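Local coordinates for DNA mismatch repair protein MutS (Thermus aquaticus, PDB 1EWQ), which takes part in DNA mismatch repair, binding mismatched DNA, possibly as the recognition step, and has a weak ATPase activity, at residues C[279-284]-C[327-332]; C[285-290]-C[524-529]. One frame throughout, in Å; residues are numbered along the deposited sequence.

Contact 1: C[279-284]-C[327-332]; sequences TRTAPG and YRLADL
D331 OD1, which lies 3.5 Å from P283 CG, is held by a backbone amide of the helix that follows D331: R334 N gives a hydrogen bond, with E333 N adding a weak one. These are N-cap bonds; chi1 (-176°) puts CG anti to the backbone N, beside the carbonyl carbon. The other oxygen, OD2, comes within 3.5 Å of A282 CB and forms a salt bridge with R286 NH1. A helix start and a guanidinium so close would together probably favour the charged form of the carboxylate.

Two helix starts lie side by side here within MutS domain III: that of 282-293, and that of 332-340 after the link from helix 316-326. The evidence is that A282 and P283 both touch D331 and that the end-to-end directions of the touching backbones are only 14° apart. T281 is the N-cap of the first helix; its OG1 accepts from G284 N at 3.2 Å, a bent bond with an angle of 143° at the hydrogen, and is also hydrogen-bonded to D528 OD2. The methyl on the same CB turns to the neighbouring segment, CG2 lying 4.0 Å from L329 CB.

No direct hydrogen bond joins the segments. A water bridges them instead, accepting from A282 N at 3.0 Å and donating to L329 O at 3.1 Å. At the more exposed end R280 NH1, weakly hydrogen-bonded to R323 O, lies 3.8 Å from Y327 CB and 3.9 Å from Y327 CD1. The guanidinium and ring planes are nearly perpendicular, and the approach is oblique.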
loop_
_atom_site.group_PDB
_atom_site.type_symbol
_atom_site.label_atom_id
_atom_site.label_comp_id
_atom_site.label_asym_id
_atom_site.label_seq_id
_atom_site.Cartn_x
_atom_site.Cartn_y
_atom_site.Cartn_z
ATOM N N THR C 279 -23.894 -6.651 -13.502
ATOM C CA THR C 279 -24.985 -6.875 -12.576
ATOM C C THR C 279 -25.428 -5.567 -11.910
ATOM O O THR C 279 -24.626 -4.678 -11.681
ATOM C CB THR C 279 -24.559 -7.904 -11.504
ATOM O OG1 THR C 279 -25.695 -8.283 -10.727
ATOM C CG2 THR C 279 -23.516 -7.324 -10.584
ATOM N N ARG C 280 -26.713 -5.456 -11.608
ATOM C CA ARG C 280 -27.239 -4.244 -10.988
ATOM C C ARG C 280 -27.365 -4.299 -9.462
ATOM O O ARG C 280 -27.316 -3.266 -8.802
ATOM C CB ARG C 280 -28.587 -3.895 -11.622
ATOM C CG ARG C 280 -28.446 -3.306 -13.029
ATOM C CD ARG C 280 -27.681 -1.993 -12.947
ATOM N NE ARG C 280 -27.185 -1.496 -14.229
ATOM C CZ ARG C 280 -27.875 -0.716 -15.057
ATOM N NH1 ARG C 280 -29.113 -0.334 -14.749
ATOM N NH2 ARG C 280 -27.316 -0.303 -16.186
ATOM N N THR C 281 -27.494 -5.497 -8.901
ATOM C CA THR C 281 -27.626 -5.644 -7.454
ATOM C C THR C 281 -26.495 -6.474 -6.828
ATOM O O THR C 281 -25.813 -7.232 -7.515
ATOM C CB THR C 281 -28.937 -6.326 -7.105
ATOM O OG1 THR C 281 -28.907 -7.667 -7.603
ATOM C CG2 THR C 281 -30.106 -5.589 -7.735
ATOM N N ALA C 282 -26.310 -6.340 -5.518
ATOM C CA ALA C 282 -25.260 -7.091 -4.844
ATOM C C ALA C 282 -25.583 -8.591 -4.878
ATOM O O ALA C 282 -24.710 -9.398 -5.176
ATOM C CB ALA C 282 -25.088 -6.602 -3.401
ATOM N N PRO C 283 -26.838 -8.977 -4.574
ATOM C CA PRO C 283 -27.211 -10.400 -4.598
ATOM C C PRO C 283 -26.906 -11.008 -5.975
ATOM O O PRO C 283 -26.526 -12.174 -6.089
ATOM C CB PRO C 283 -28.707 -10.373 -4.300
ATOM C CG PRO C 283 -28.856 -9.161 -3.400
ATOM C CD PRO C 283 -27.951 -8.143 -4.072
ATOM N N GLY C 284 -27.077 -10.192 -7.010
ATOM C CA GLY C 284 -26.808 -10.619 -8.370
ATOM C C GLY C 284 -25.319 -10.775 -8.603
ATOM O O GLY C 284 -24.886 -11.769 -9.168
ATOM N N TYR C 327 -31.534 -1.162 -10.770
ATOM C CA TYR C 327 -30.544 -0.170 -10.380
ATOM C C TYR C 327 -30.852 0.443 -9.018
ATOM O O TYR C 327 -29.946 0.772 -8.260
ATOM C CB TYR C 327 -30.485 0.938 -11.435
ATOM C CG TYR C 327 -29.428 1.992 -11.185
ATOM C CD1 TYR C 327 -28.110 1.810 -11.614
ATOM C CD2 TYR C 327 -29.742 3.165 -10.512
ATOM C CE1 TYR C 327 -27.134 2.776 -11.377
ATOM C CE2 TYR C 327 -28.776 4.134 -10.268
ATOM C CZ TYR C 327 -27.476 3.935 -10.705
ATOM O OH TYR C 327 -26.536 4.911 -10.468
ATOM N N ARG C 328 -32.133 0.599 -8.707
ATOM C CA ARG C 328 -32.513 1.196 -7.432
ATOM C C ARG C 328 -32.826 0.164 -6.353
ATOM O O ARG C 328 -33.281 0.530 -5.274
ATOM C CB ARG C 328 -33.731 2.115 -7.610
ATOM C CG ARG C 328 -33.471 3.394 -8.416
ATOM C CD ARG C 328 -34.764 4.177 -8.644
ATOM N NE ARG C 328 -35.316 4.775 -7.422
ATOM C CZ ARG C 328 -34.977 5.974 -6.947
ATOM N NH1 ARG C 328 -34.083 6.723 -7.591
ATOM N NH2 ARG C 328 -35.527 6.431 -5.824
ATOM N N LEU C 329 -32.571 -1.113 -6.626
ATOM C CA LEU C 329 -32.880 -2.154 -5.643
ATOM C C LEU C 329 -31.791 -2.374 -4.587
ATOM O O LEU C 329 -30.651 -2.711 -4.905
ATOM C CB LEU C 329 -33.163 -3.480 -6.352
ATOM C CG LEU C 329 -33.946 -4.498 -5.529
ATOM C CD1 LEU C 329 -35.382 -4.024 -5.411
ATOM C CD2 LEU C 329 -33.890 -5.873 -6.178
ATOM N N ALA C 330 -32.143 -2.185 -3.322
ATOM C CA ALA C 330 -31.177 -2.405 -2.252
ATOM C C ALA C 330 -30.930 -3.918 -2.120
ATOM O O ALA C 330 -31.588 -4.719 -2.787
ATOM C CB ALA C 330 -31.711 -1.832 -0.941
ATOM N N ASP C 331 -29.970 -4.292 -1.277
ATOM C CA ASP C 331 -29.611 -5.693 -1.019
ATOM C C ASP C 331 -30.620 -6.261 -0.001
ATOM O O ASP C 331 -30.408 -6.166 1.213
ATOM C CB ASP C 331 -28.190 -5.742 -0.429
ATOM C CG ASP C 331 -27.671 -7.165 -0.222
ATOM O OD1 ASP C 331 -28.491 -8.096 -0.055
ATOM O OD2 ASP C 331 -26.433 -7.340 -0.209
ATOM N N LEU C 332 -31.708 -6.846 -0.491
ATOM C CA LEU C 332 -32.743 -7.380 0.387
ATOM C C LEU C 332 -32.358 -8.618 1.191
ATOM O O LEU C 332 -32.990 -8.930 2.209
ATOM C CB LEU C 332 -34.013 -7.650 -0.419
ATOM C CG LEU C 332 -34.911 -6.426 -0.657
ATOM C CD1 LEU C 332 -34.081 -5.252 -1.146
ATOM C CD2 LEU C 332 -36.009 -6.785 -1.647
HETATM O O HOH W 1 -28.269 -4.467 -4.132
#

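Contact 2: C[285-290]-C[524-529]; sequences RRLLQS and LAELDV
L287 and V529 carry an apolar crossing of two helices in MutS domain III, 282-293 and 514-540. The short segment axes approach to 8.7 Å with a signed crossing angle of -70°, a steep crossing consistent with a contact limited to a few side chains.

Its tight part is built round one methyl. L287 CD2 comes to 3.5 Å from E526 CA and 3.9 Å from A525 O, so it rests against helix backbone as well as side chains, and V529 CG2 lies 3.8 Å from it. The leucine holds CG anti to its backbone N (chi1 -179°), and its CB bond is directed toward the other helix, as is that of V529. V529 CG2, anti to its own carbonyl carbon, meets both successive residues of helix 282-293: besides L287 it approaches L288 N at 3.9 Å and L288 CB at 4.1 Å. F273 of helix 272-276 touches L288, and W291, further along helix 282-293, touches V529.

The looser side is made by the E526 side chain beyond CG and by R285. The CB bond of E526 points away from helix 282-293; the chain, extended beyond CG, carries the carboxylate on, and OE2 is hydrogen-bonded to Y530 OH. R285 likewise turns away, its NE in a salt bridge with D277. No hydrogen bond crosses between the two segments. The base of the glutamate still touches the leucine methyl, E526 CB lying 4.1 Å and E526 CG 3.7 Å from L287 CD2.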
loop_
_atom_site.group_PDB
_atom_site.type_symbol
_atom_site.label_atom_id
_atom_site.label_comp_id
_atom_site.label_asym_id
_atom_site.label_seq_id
_atom_site.Cartn_x
_atom_site.Cartn_y
_atom_site.Cartn_z
ATOM N N ARG C 285 -24.524 -9.803 -8.180
ATOM C CA ARG C 285 -23.075 -9.923 -8.351
ATOM C C ARG C 285 -22.585 -11.167 -7.615
ATOM O O ARG C 285 -21.723 -11.890 -8.113
ATOM C CB ARG C 285 -22.340 -8.696 -7.800
ATOM C CG ARG C 285 -20.827 -8.817 -7.907
ATOM C CD ARG C 285 -20.101 -7.543 -7.487
ATOM N NE ARG C 285 -20.430 -6.423 -8.361
ATOM C CZ ARG C 285 -20.018 -5.172 -8.178
ATOM N NH1 ARG C 285 -19.242 -4.855 -7.147
ATOM N NH2 ARG C 285 -20.412 -4.228 -9.018
ATOM N N ARG C 286 -23.136 -11.407 -6.425
ATOM C CA ARG C 286 -22.752 -12.573 -5.632
ATOM C C ARG C 286 -23.163 -13.882 -6.317
ATOM O O ARG C 286 -22.390 -14.842 -6.347
ATOM C CB ARG C 286 -23.358 -12.502 -4.223
ATOM C CG ARG C 286 -22.701 -11.441 -3.291
ATOM C CD ARG C 286 -23.065 -11.687 -1.810
ATOM N NE ARG C 286 -24.501 -11.567 -1.563
ATOM C CZ ARG C 286 -25.108 -10.422 -1.269
ATOM N NH1 ARG C 286 -24.402 -9.300 -1.173
ATOM N NH2 ARG C 286 -26.423 -10.388 -1.113
ATOM N N LEU C 287 -24.372 -13.923 -6.866
ATOM C CA LEU C 287 -24.830 -15.118 -7.556
ATOM C C LEU C 287 -23.935 -15.394 -8.770
ATOM O O LEU C 287 -23.539 -16.538 -9.006
ATOM C CB LEU C 287 -26.270 -14.953 -8.032
ATOM C CG LEU C 287 -26.834 -16.186 -8.748
ATOM C CD1 LEU C 287 -27.022 -17.306 -7.712
ATOM C CD2 LEU C 287 -28.173 -15.843 -9.422
ATOM N N LEU C 288 -23.610 -14.350 -9.535
ATOM C CA LEU C 288 -22.760 -14.536 -10.704
ATOM C C LEU C 288 -21.394 -15.055 -10.270
ATOM O O LEU C 288 -20.827 -15.929 -10.904
ATOM C CB LEU C 288 -22.600 -13.223 -11.487
ATOM C CG LEU C 288 -21.706 -13.304 -12.733
ATOM C CD1 LEU C 288 -22.075 -14.533 -13.564
ATOM C CD2 LEU C 288 -21.840 -12.024 -13.560
ATOM N N GLN C 289 -20.868 -14.518 -9.180
ATOM C CA GLN C 289 -19.571 -14.966 -8.713
ATOM C C GLN C 289 -19.650 -16.427 -8.282
ATOM O O GLN C 289 -18.720 -17.202 -8.498
ATOM C CB GLN C 289 -19.079 -14.096 -7.555
ATOM C CG GLN C 289 -17.712 -14.526 -7.062
ATOM C CD GLN C 289 -17.001 -13.450 -6.265
ATOM O OE1 GLN C 289 -17.577 -12.850 -5.363
ATOM N NE2 GLN C 289 -15.733 -13.213 -6.591
ATOM N N SER C 290 -20.778 -16.797 -7.690
ATOM C CA SER C 290 -20.985 -18.162 -7.228
ATOM C C SER C 290 -20.995 -19.137 -8.405
ATOM O O SER C 290 -20.471 -20.256 -8.307
ATOM C CB SER C 290 -22.303 -18.252 -6.471
ATOM O OG SER C 290 -22.449 -19.529 -5.885
ATOM N N LEU C 524 -34.913 -12.028 -7.869
ATOM C CA LEU C 524 -34.362 -10.857 -8.536
ATOM C C LEU C 524 -32.868 -10.971 -8.782
ATOM O O LEU C 524 -32.353 -10.407 -9.751
ATOM C CB LEU C 524 -34.684 -9.601 -7.731
ATOM C CG LEU C 524 -36.194 -9.384 -7.628
ATOM C CD1 LEU C 524 -36.498 -8.115 -6.840
ATOM C CD2 LEU C 524 -36.790 -9.312 -9.036
ATOM N N ALA C 525 -32.168 -11.694 -7.916
ATOM C CA ALA C 525 -30.730 -11.872 -8.098
ATOM C C ALA C 525 -30.521 -12.660 -9.394
ATOM O O ALA C 525 -29.686 -12.309 -10.229
ATOM C CB ALA C 525 -30.125 -12.636 -6.917
ATOM N N GLU C 526 -31.295 -13.724 -9.559
ATOM C CA GLU C 526 -31.177 -14.545 -10.754
ATOM C C GLU C 526 -31.494 -13.742 -12.014
ATOM O O GLU C 526 -30.740 -13.767 -12.983
ATOM C CB GLU C 526 -32.106 -15.758 -10.656
ATOM C CG GLU C 526 -31.385 -17.065 -10.907
ATOM C CD GLU C 526 -32.296 -18.268 -10.823
ATOM O OE1 GLU C 526 -32.895 -18.496 -9.747
ATOM O OE2 GLU C 526 -32.405 -18.982 -11.841
ATOM N N LEU C 527 -32.609 -13.021 -11.993
ATOM C CA LEU C 527 -33.004 -12.213 -13.140
ATOM C C LEU C 527 -31.956 -11.139 -13.408
ATOM O O LEU C 527 -31.722 -10.774 -14.554
ATOM C CB LEU C 527 -34.365 -11.566 -12.882
ATOM C CG LEU C 527 -35.461 -12.592 -12.603
ATOM C CD1 LEU C 527 -36.696 -11.901 -12.071
ATOM C CD2 LEU C 527 -35.768 -13.364 -13.889
ATOM N N ASP C 528 -31.337 -10.633 -12.341
ATOM C CA ASP C 528 -30.298 -9.611 -12.472
ATOM C C ASP C 528 -29.144 -10.208 -13.287
ATOM O O ASP C 528 -28.613 -9.556 -14.196
ATOM C CB ASP C 528 -29.827 -9.161 -11.072
ATOM C CG ASP C 528 -28.757 -8.051 -11.109
ATOM O OD1 ASP C 528 -28.694 -7.282 -12.095
ATOM O OD2 ASP C 528 -27.985 -7.936 -10.124
ATOM N N VAL C 529 -28.787 -11.455 -12.986
ATOM C CA VAL C 529 -27.699 -12.137 -13.684
ATOM C C VAL C 529 -27.996 -12.427 -15.160
ATOM O O VAL C 529 -27.175 -12.149 -16.033
ATOM C CB VAL C 529 -27.327 -13.441 -12.961
ATOM C CG1 VAL C 529 -26.361 -14.257 -13.806
ATOM C CG2 VAL C 529 -26.665 -13.104 -11.610
#

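Overall arrangement
Both contacts use helix 282-293, contact 1 at its N-terminal start and contact 2 one turn further on, with centres about 9 Å apart. Contact 2 is the more buried, four of its seven touching residues against two in contact 1, and is apolar; contact 1, between a helix start and an interhelical link, mixes capping groups, a water bridge and exposed side chains. D528 of segment 524-529 ties the two: its OD2 probably hydrogen-bonds T281 OG1 at 2.7 Å, and its OD1 R280 N at 2.7 Å. Helix 514-540 thus also reaches contact 1, where A525 touches P283 and L524 touches L329.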